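Long-range contacts in hypothetical protein EF2904 (PDB 2AZ4), which is of unknown function but carries a metallo-beta-lactamase domain with two bound zinc ions and may be an RNA-binding exonuclease: residues A[6-15]-A[421-429]; A[215-223]-A[404-412]. All coordinates share one frame; numbering follows the deposited sequence.

Interaction 1: A[6-15]-A[421-429]; sequences KTTVTFHSGI and PERGEQIVL
Pro-421 lies over one face of the Phe-11 ring, its CB 4.2 Å from the ring centroid and 15° off the normal, a CH-pi contact displaced toward the rim. Its CG meets CD1 of Ile-15, a second apolar contact made by the same proline. Glu-422 opens a type II turn that runs to Glu-425, and its N is held by the OE1 of Glu-425. Arg-423, within the turn, has CG anti to its own backbone N (chi1 180°) and extends past residues 12-13, laying one guanidinium face on the His-12 O. At the guanidinium edge two waters sit in plane; one of them lies 2.7 Å from Arg-423 NH2 and donates to Ser-13 OG. Ser-13 OG also bonds to Gly-20 O, and Arg-423 NH2 forms a salt bridge with Glu-39. Gly-424 N then donates to Phe-11 O. Beyond the turn, the C-terminal strand 426-428 runs antiparallel to strand 7-13 at 164° as the outermost strand of a seven-stranded mixed sheet, so the two ends of the chain are neighbours in it. Glu-425 O accepts a hydrogen bond from Phe-11 N and also lies at the edge of the phenyl ring, in its plane. Gln-426 points the same way as Thr-10, beside it, with CG 3.5 Å from the threonine OG1. Ile-427 and Val-9 form a hydrogen-bonded pair, N to O both ways (2.7 Å for Ile-427 N to Val-9 O), and the isoleucine CD1 comes to 3.4 Å from Phe-11 CE2 near the ring plane. Val-428 turns to the other face of the sheet, where its CG1 lies against the aliphatic chain of Lys-6. Leu-429 N donates to Thr-7 O, its CD1 touches Thr-7 CG2, and a water links its terminal O to Thr-7 N.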
# COMPACT_ATOMS: atom_id res chain seq x y z
N LYS A 6 -1.25 -32.68 -5.57
CA LYS A 6 -0.92 -31.54 -6.41
C LYS A 6 -0.91 -30.24 -5.60
O LYS A 6 -1.61 -30.12 -4.59
CB LYS A 6 -1.90 -31.46 -7.59
CG LYS A 6 -1.92 -32.72 -8.49
CD LYS A 6 -0.65 -32.85 -9.35
CE LYS A 6 -0.66 -34.12 -10.22
NZ LYS A 6 0.28 -35.17 -9.72
N THR A 7 -0.07 -29.30 -6.01
CA THR A 7 -0.10 -27.93 -5.50
C THR A 7 -0.85 -27.13 -6.55
O THR A 7 -0.45 -27.10 -7.72
CB THR A 7 1.33 -27.37 -5.24
OG1 THR A 7 2.00 -28.13 -4.23
CG2 THR A 7 1.28 -25.91 -4.79
N THR A 8 -1.97 -26.53 -6.18
CA THR A 8 -2.75 -25.74 -7.14
C THR A 8 -2.76 -24.25 -6.78
O THR A 8 -3.04 -23.89 -5.63
CB THR A 8 -4.20 -26.27 -7.27
OG1 THR A 8 -4.17 -27.67 -7.55
CG2 THR A 8 -4.96 -25.57 -8.41
N VAL A 9 -2.47 -23.40 -7.76
CA VAL A 9 -2.56 -21.95 -7.65
C VAL A 9 -3.76 -21.45 -8.45
O VAL A 9 -3.88 -21.75 -9.64
CB VAL A 9 -1.28 -21.27 -8.21
CG1 VAL A 9 -1.25 -19.80 -7.87
CG2 VAL A 9 -0.00 -21.94 -7.72
N THR A 10 -4.65 -20.68 -7.81
CA THR A 10 -5.85 -20.16 -8.46
C THR A 10 -5.85 -18.66 -8.40
O THR A 10 -5.68 -18.09 -7.32
CB THR A 10 -7.15 -20.61 -7.77
OG1 THR A 10 -7.17 -22.02 -7.59
CG2 THR A 10 -8.37 -20.21 -8.62
N PHE A 11 -6.07 -18.04 -9.55
CA PHE A 11 -6.12 -16.58 -9.66
C PHE A 11 -7.57 -16.10 -9.61
O PHE A 11 -8.21 -15.85 -10.63
CB PHE A 11 -5.38 -16.11 -10.92
CG PHE A 11 -3.93 -16.48 -10.90
CD1 PHE A 11 -2.96 -15.58 -10.40
CD2 PHE A 11 -3.51 -17.76 -11.31
CE1 PHE A 11 -1.62 -15.94 -10.33
CE2 PHE A 11 -2.16 -18.13 -11.24
CZ PHE A 11 -1.22 -17.21 -10.75
N HIS A 12 -8.07 -16.01 -8.38
CA HIS A 12 -9.47 -15.67 -8.13
C HIS A 12 -9.86 -14.29 -8.58
O HIS A 12 -10.98 -14.10 -9.05
CB HIS A 12 -9.78 -15.83 -6.63
CG HIS A 12 -9.79 -17.26 -6.16
ND1 HIS A 12 -10.75 -18.17 -6.57
CD2 HIS A 12 -8.97 -17.94 -5.31
CE1 HIS A 12 -10.52 -19.34 -5.99
NE2 HIS A 12 -9.44 -19.23 -5.24
N SER A 13 -8.96 -13.31 -8.45
CA SER A 13 -9.34 -11.90 -8.57
C SER A 13 -8.15 -11.02 -8.85
O SER A 13 -7.01 -11.38 -8.56
CB SER A 13 -10.00 -11.46 -7.26
OG SER A 13 -10.61 -10.19 -7.35
N GLY A 14 -8.39 -9.83 -9.38
CA GLY A 14 -7.30 -8.87 -9.55
C GLY A 14 -6.56 -8.91 -10.87
O GLY A 14 -5.53 -8.25 -11.03
N ILE A 15 -7.11 -9.65 -11.83
CA ILE A 15 -6.48 -9.83 -13.15
C ILE A 15 -6.84 -8.73 -14.14
O ILE A 15 -8.01 -8.46 -14.40
CB ILE A 15 -6.83 -11.21 -13.77
CG1 ILE A 15 -6.40 -12.37 -12.86
CG2 ILE A 15 -6.26 -11.33 -15.24
CD1 ILE A 15 -4.90 -12.54 -12.67
N PRO A 421 -2.10 -14.89 -16.81
CA PRO A 421 -3.28 -15.52 -16.22
C PRO A 421 -4.57 -14.82 -16.60
O PRO A 421 -4.58 -13.62 -16.92
CB PRO A 421 -3.02 -15.41 -14.72
CG PRO A 421 -2.20 -14.17 -14.57
CD PRO A 421 -1.39 -14.02 -15.85
N GLU A 422 -5.66 -15.57 -16.58
CA GLU A 422 -6.97 -14.95 -16.66
C GLU A 422 -7.74 -15.22 -15.37
O GLU A 422 -7.38 -16.10 -14.59
CB GLU A 422 -7.74 -15.40 -17.90
CG GLU A 422 -8.20 -16.83 -17.90
CD GLU A 422 -8.81 -17.25 -19.24
OE1 GLU A 422 -9.72 -18.11 -19.23
OE2 GLU A 422 -8.37 -16.72 -20.30
N ARG A 423 -8.81 -14.47 -15.16
CA ARG A 423 -9.60 -14.60 -13.96
C ARG A 423 -10.13 -16.03 -13.82
O ARG A 423 -10.64 -16.60 -14.79
CB ARG A 423 -10.71 -13.55 -13.96
CG ARG A 423 -11.59 -13.62 -12.74
CD ARG A 423 -12.81 -12.77 -12.91
NE ARG A 423 -13.65 -12.90 -11.73
CZ ARG A 423 -13.54 -12.14 -10.64
NH1 ARG A 423 -14.34 -12.35 -9.60
NH2 ARG A 423 -12.60 -11.18 -10.60
N GLY A 424 -9.93 -16.62 -12.65
CA GLY A 424 -10.42 -17.97 -12.34
C GLY A 424 -9.45 -19.10 -12.67
O GLY A 424 -9.66 -20.24 -12.27
N GLU A 425 -8.40 -18.78 -13.40
CA GLU A 425 -7.43 -19.77 -13.85
C GLU A 425 -6.69 -20.46 -12.74
O GLU A 425 -6.20 -19.81 -11.79
CB GLU A 425 -6.41 -19.12 -14.79
CG GLU A 425 -5.76 -20.12 -15.75
CD GLU A 425 -4.71 -19.48 -16.63
OE1 GLU A 425 -4.96 -18.37 -17.14
OE2 GLU A 425 -3.64 -20.10 -16.82
N GLN A 426 -6.60 -21.78 -12.86
CA GLN A 426 -5.84 -22.61 -11.95
C GLN A 426 -4.60 -23.13 -12.64
O GLN A 426 -4.67 -23.59 -13.79
CB GLN A 426 -6.68 -23.77 -11.43
CG GLN A 426 -7.94 -23.30 -10.80
CD GLN A 426 -8.87 -24.41 -10.36
OE1 GLN A 426 -8.43 -25.50 -9.98
NE2 GLN A 426 -10.16 -24.13 -10.39
N ILE A 427 -3.47 -23.02 -11.95
CA ILE A 427 -2.22 -23.62 -12.39
C ILE A 427 -1.91 -24.79 -11.47
O ILE A 427 -1.80 -24.63 -10.25
CB ILE A 427 -1.04 -22.61 -12.39
CG1 ILE A 427 -1.29 -21.52 -13.43
CG2 ILE A 427 0.29 -23.34 -12.67
CD1 ILE A 427 -0.41 -20.29 -13.23
N VAL A 428 -1.81 -25.97 -12.06
CA VAL A 428 -1.41 -27.15 -11.32
C VAL A 428 0.08 -27.35 -11.57
O VAL A 428 0.54 -27.48 -12.73
CB VAL A 428 -2.24 -28.38 -11.73
CG1 VAL A 428 -1.83 -29.59 -10.91
CG2 VAL A 428 -3.74 -28.09 -11.56
N LEU A 429 0.84 -27.31 -10.48
CA LEU A 429 2.29 -27.29 -10.57
C LEU A 429 2.87 -28.67 -10.88
O LEU A 429 2.19 -29.70 -10.67
CB LEU A 429 2.90 -26.71 -9.29
CG LEU A 429 2.69 -25.21 -9.04
CD1 LEU A 429 3.32 -24.82 -7.74
CD2 LEU A 429 3.29 -24.36 -10.15
OXT LEU A 429 4.00 -28.79 -11.35
O HOH W 1 1.42 -30.11 -8.26
O HOH W 2 -13.22 -10.05 -8.22
O HOH W 3 -10.22 -10.29 -12.41

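Interaction 2: A[215-223]-A[404-412]; sequences MEGVSISFP and HTLKPEKLE. With ZN (zinc ion), chain D.
The contact belongs to the dinuclear zinc site of a metallo-beta-lactamase fold, where the loops after strands 212-216 and 399-403 run side by side and the second supplies His-404. NE2 of this histidine binds a zinc ion at 2.3 Å; Asp-96, His-97, Asp-189 and two waters complete its shell. CG2 of Val-218 lies alongside the imidazole, 3.5 Å from His-404 CD2, and CB of Glu-216 packs on His-404 CB at 4.0 Å, near the ring plane; both probably limit ring movement. The carboxylate of Glu-216 turns back to accept the N-H of Val-218 through OE2, while OE1 is bonded to His-382 and Leu-190.

Gly-217 joins the loops through its backbone. Its N donates to His-404 O from above the carbonyl plane, 58° out of it. Its O is gripped by two hydroxyls from the same face of the carbonyl, OG1 of Thr-405 and OG of Ser-221, each at 2.9 Å. With chi1 at -177°, the Thr-405 hydroxyl is swung opposite its own N, where it also accepts from Lys-407 N in an ST turn. Ser-221 OG is used again, since Leu-406 N donates to it in a nearly straight bond of 2.8 Å (174°).

Ile-220 fills the outer part of the contact. Its CD1 reaches Lys-407 O and passes CB of Lys-410 from the opposite direction, and touches CD1 of Leu-411 at 4.1 Å. The other branch of that leucine, CD2, meets Met-215 CG, the two side chains crossing at about a right angle. The extended chain of Lys-407 runs beside the carbonyls of Ile-220 and Ser-221 and brings NZ to 3.5 Å from Pro-223 CG. Such a histidine, carried by the loop that follows a late strand, is characteristic of the two-metal site of metallo-beta-lactamase-fold hydrolases.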
# COMPACT_ATOMS: atom_id res chain seq x y z
N MET A 215 4.43 -11.71 -9.99
CA MET A 215 5.06 -10.39 -9.88
C MET A 215 4.23 -9.23 -10.44
O MET A 215 3.70 -9.31 -11.56
CB MET A 215 6.44 -10.42 -10.56
CG MET A 215 7.18 -9.07 -10.66
SD MET A 215 8.88 -9.36 -11.18
CE MET A 215 9.51 -7.68 -11.21
N GLU A 216 4.16 -8.14 -9.67
CA GLU A 216 3.52 -6.91 -10.09
C GLU A 216 4.14 -6.29 -11.35
O GLU A 216 5.32 -6.51 -11.67
CB GLU A 216 3.53 -5.87 -8.95
CG GLU A 216 4.92 -5.38 -8.61
CD GLU A 216 5.00 -3.87 -8.59
OE1 GLU A 216 5.15 -3.29 -7.50
OE2 GLU A 216 4.93 -3.24 -9.68
N GLY A 217 3.30 -5.56 -12.08
CA GLY A 217 3.73 -4.84 -13.28
C GLY A 217 3.05 -3.49 -13.37
O GLY A 217 2.51 -3.11 -14.41
N VAL A 218 3.08 -2.75 -12.27
CA VAL A 218 2.36 -1.48 -12.20
C VAL A 218 2.97 -0.42 -13.13
O VAL A 218 2.26 0.16 -13.98
CB VAL A 218 2.23 -0.97 -10.75
CG1 VAL A 218 1.60 0.41 -10.71
CG2 VAL A 218 1.42 -1.96 -9.91
N SER A 219 4.28 -0.18 -13.01
CA SER A 219 4.89 0.94 -13.73
C SER A 219 4.80 0.80 -15.26
O SER A 219 4.70 1.81 -15.96
CB SER A 219 6.33 1.16 -13.31
OG SER A 219 7.16 0.09 -13.77
N ILE A 220 4.84 -0.42 -15.78
CA ILE A 220 4.69 -0.65 -17.23
C ILE A 220 3.23 -0.53 -17.73
O ILE A 220 2.98 -0.61 -18.93
CB ILE A 220 5.25 -2.02 -17.65
CG1 ILE A 220 4.68 -3.12 -16.76
CG2 ILE A 220 6.76 -2.00 -17.67
CD1 ILE A 220 4.84 -4.50 -17.29
N SER A 221 2.28 -0.34 -16.82
CA SER A 221 0.87 -0.26 -17.20
C SER A 221 0.49 1.08 -17.81
O SER A 221 -0.56 1.20 -18.43
CB SER A 221 -0.02 -0.51 -15.98
OG SER A 221 0.12 -1.82 -15.52
N PHE A 222 1.33 2.09 -17.58
CA PHE A 222 1.03 3.47 -17.94
C PHE A 222 2.20 4.01 -18.75
O PHE A 222 3.34 4.02 -18.26
CB PHE A 222 0.83 4.31 -16.67
CG PHE A 222 -0.20 3.74 -15.73
CD1 PHE A 222 0.19 2.97 -14.64
CD2 PHE A 222 -1.55 3.96 -15.95
CE1 PHE A 222 -0.77 2.42 -13.77
CE2 PHE A 222 -2.52 3.41 -15.09
CZ PHE A 222 -2.12 2.65 -14.00
N PRO A 223 1.94 4.40 -20.01
CA PRO A 223 3.00 4.98 -20.85
C PRO A 223 3.59 6.25 -20.24
O PRO A 223 2.88 7.01 -19.58
CB PRO A 223 2.27 5.32 -22.16
CG PRO A 223 1.06 4.43 -22.16
CD PRO A 223 0.66 4.31 -20.72
N HIS A 404 -1.13 -7.71 -11.26
CA HIS A 404 -1.18 -6.32 -10.81
C HIS A 404 -0.61 -5.43 -11.93
O HIS A 404 0.34 -4.66 -11.72
CB HIS A 404 -0.38 -6.19 -9.49
CG HIS A 404 -0.90 -5.17 -8.54
ND1 HIS A 404 -2.23 -5.08 -8.19
CD2 HIS A 404 -0.26 -4.22 -7.82
CE1 HIS A 404 -2.39 -4.11 -7.31
NE2 HIS A 404 -1.21 -3.57 -7.07
N THR A 405 -1.22 -5.55 -13.11
CA THR A 405 -0.71 -4.93 -14.33
C THR A 405 -1.81 -4.83 -15.41
O THR A 405 -2.68 -5.69 -15.52
CB THR A 405 0.57 -5.70 -14.85
OG1 THR A 405 1.09 -5.04 -16.01
CG2 THR A 405 0.27 -7.19 -15.17
N LEU A 406 -1.79 -3.74 -16.17
CA LEU A 406 -2.67 -3.57 -17.34
C LEU A 406 -1.99 -4.02 -18.65
O LEU A 406 -2.64 -4.05 -19.71
CB LEU A 406 -3.14 -2.11 -17.47
CG LEU A 406 -3.72 -1.39 -16.25
CD1 LEU A 406 -4.15 0.04 -16.60
CD2 LEU A 406 -4.87 -2.16 -15.68
N LYS A 407 -0.70 -4.36 -18.58
CA LYS A 407 0.09 -4.79 -19.76
C LYS A 407 1.02 -5.95 -19.42
O LYS A 407 2.25 -5.82 -19.46
CB LYS A 407 0.87 -3.61 -20.36
CG LYS A 407 -0.04 -2.44 -20.71
CD LYS A 407 0.67 -1.25 -21.29
CE LYS A 407 -0.38 -0.28 -21.79
NZ LYS A 407 0.17 1.07 -22.02
N PRO A 408 0.44 -7.11 -19.07
CA PRO A 408 1.28 -8.23 -18.65
C PRO A 408 2.22 -8.76 -19.74
O PRO A 408 3.25 -9.36 -19.42
CB PRO A 408 0.25 -9.29 -18.24
CG PRO A 408 -0.97 -8.93 -18.96
CD PRO A 408 -0.98 -7.46 -19.06
N GLU A 409 1.90 -8.52 -21.02
CA GLU A 409 2.76 -8.99 -22.13
C GLU A 409 4.08 -8.24 -22.20
O GLU A 409 5.04 -8.73 -22.80
CB GLU A 409 2.04 -8.91 -23.48
CG GLU A 409 0.94 -9.95 -23.60
CD GLU A 409 0.63 -10.38 -25.04
OE1 GLU A 409 -0.22 -9.72 -25.67
OE2 GLU A 409 1.19 -11.40 -25.51
N LYS A 410 4.14 -7.07 -21.56
CA LYS A 410 5.37 -6.28 -21.51
C LYS A 410 6.39 -6.83 -20.50
O LYS A 410 7.59 -6.51 -20.56
CB LYS A 410 5.06 -4.81 -21.23
CG LYS A 410 4.35 -4.12 -22.39
CD LYS A 410 4.06 -2.64 -22.08
CE LYS A 410 5.33 -1.80 -21.99
NZ LYS A 410 5.69 -1.10 -23.28
N LEU A 411 5.93 -7.67 -19.57
CA LEU A 411 6.81 -8.29 -18.59
C LEU A 411 7.36 -9.63 -19.08
O LEU A 411 6.64 -10.64 -19.11
CB LEU A 411 6.11 -8.44 -17.22
CG LEU A 411 7.07 -8.40 -16.02
CD1 LEU A 411 7.74 -7.01 -15.86
CD2 LEU A 411 6.37 -8.83 -14.72
N GLU A 412 8.66 -9.64 -19.40
CA GLU A 412 9.32 -10.78 -20.05
C GLU A 412 10.25 -11.56 -19.13
O GLU A 412 10.91 -10.98 -18.25
CB GLU A 412 10.12 -10.30 -21.27
CG GLU A 412 9.26 -9.94 -22.48
CD GLU A 412 10.02 -9.16 -23.54
OE1 GLU A 412 11.21 -9.46 -23.77
OE2 GLU A 412 9.41 -8.25 -24.14
ZN ZN D . -0.85 -2.30 -5.20
O HOH W 4 -1.06 -0.62 -3.59
O HOH W 5 -0.44 -0.37 -6.46

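In the fold
Interaction 2 is nested inside the chain loop that interaction 1 closes: 6-15 comes first, then 215-223, 404-412 and finally 421-429. Their centres are 18 Å apart and their nearest atoms about 4 Å, without touching. Interaction 1 forms an edge of one mixed sheet, whereas interaction 2 follows adjacent parallel strands, 212-216 and 399-403, of the other. The sheets meet through side chains: Phe-11 and Pro-421 rest on strand 399-403, which leads directly into His-404. Thus the paired chain ends pack on a strand that leads to the zinc site, and Ile-15 lies about 8 Å from His-404, side chain to side chain.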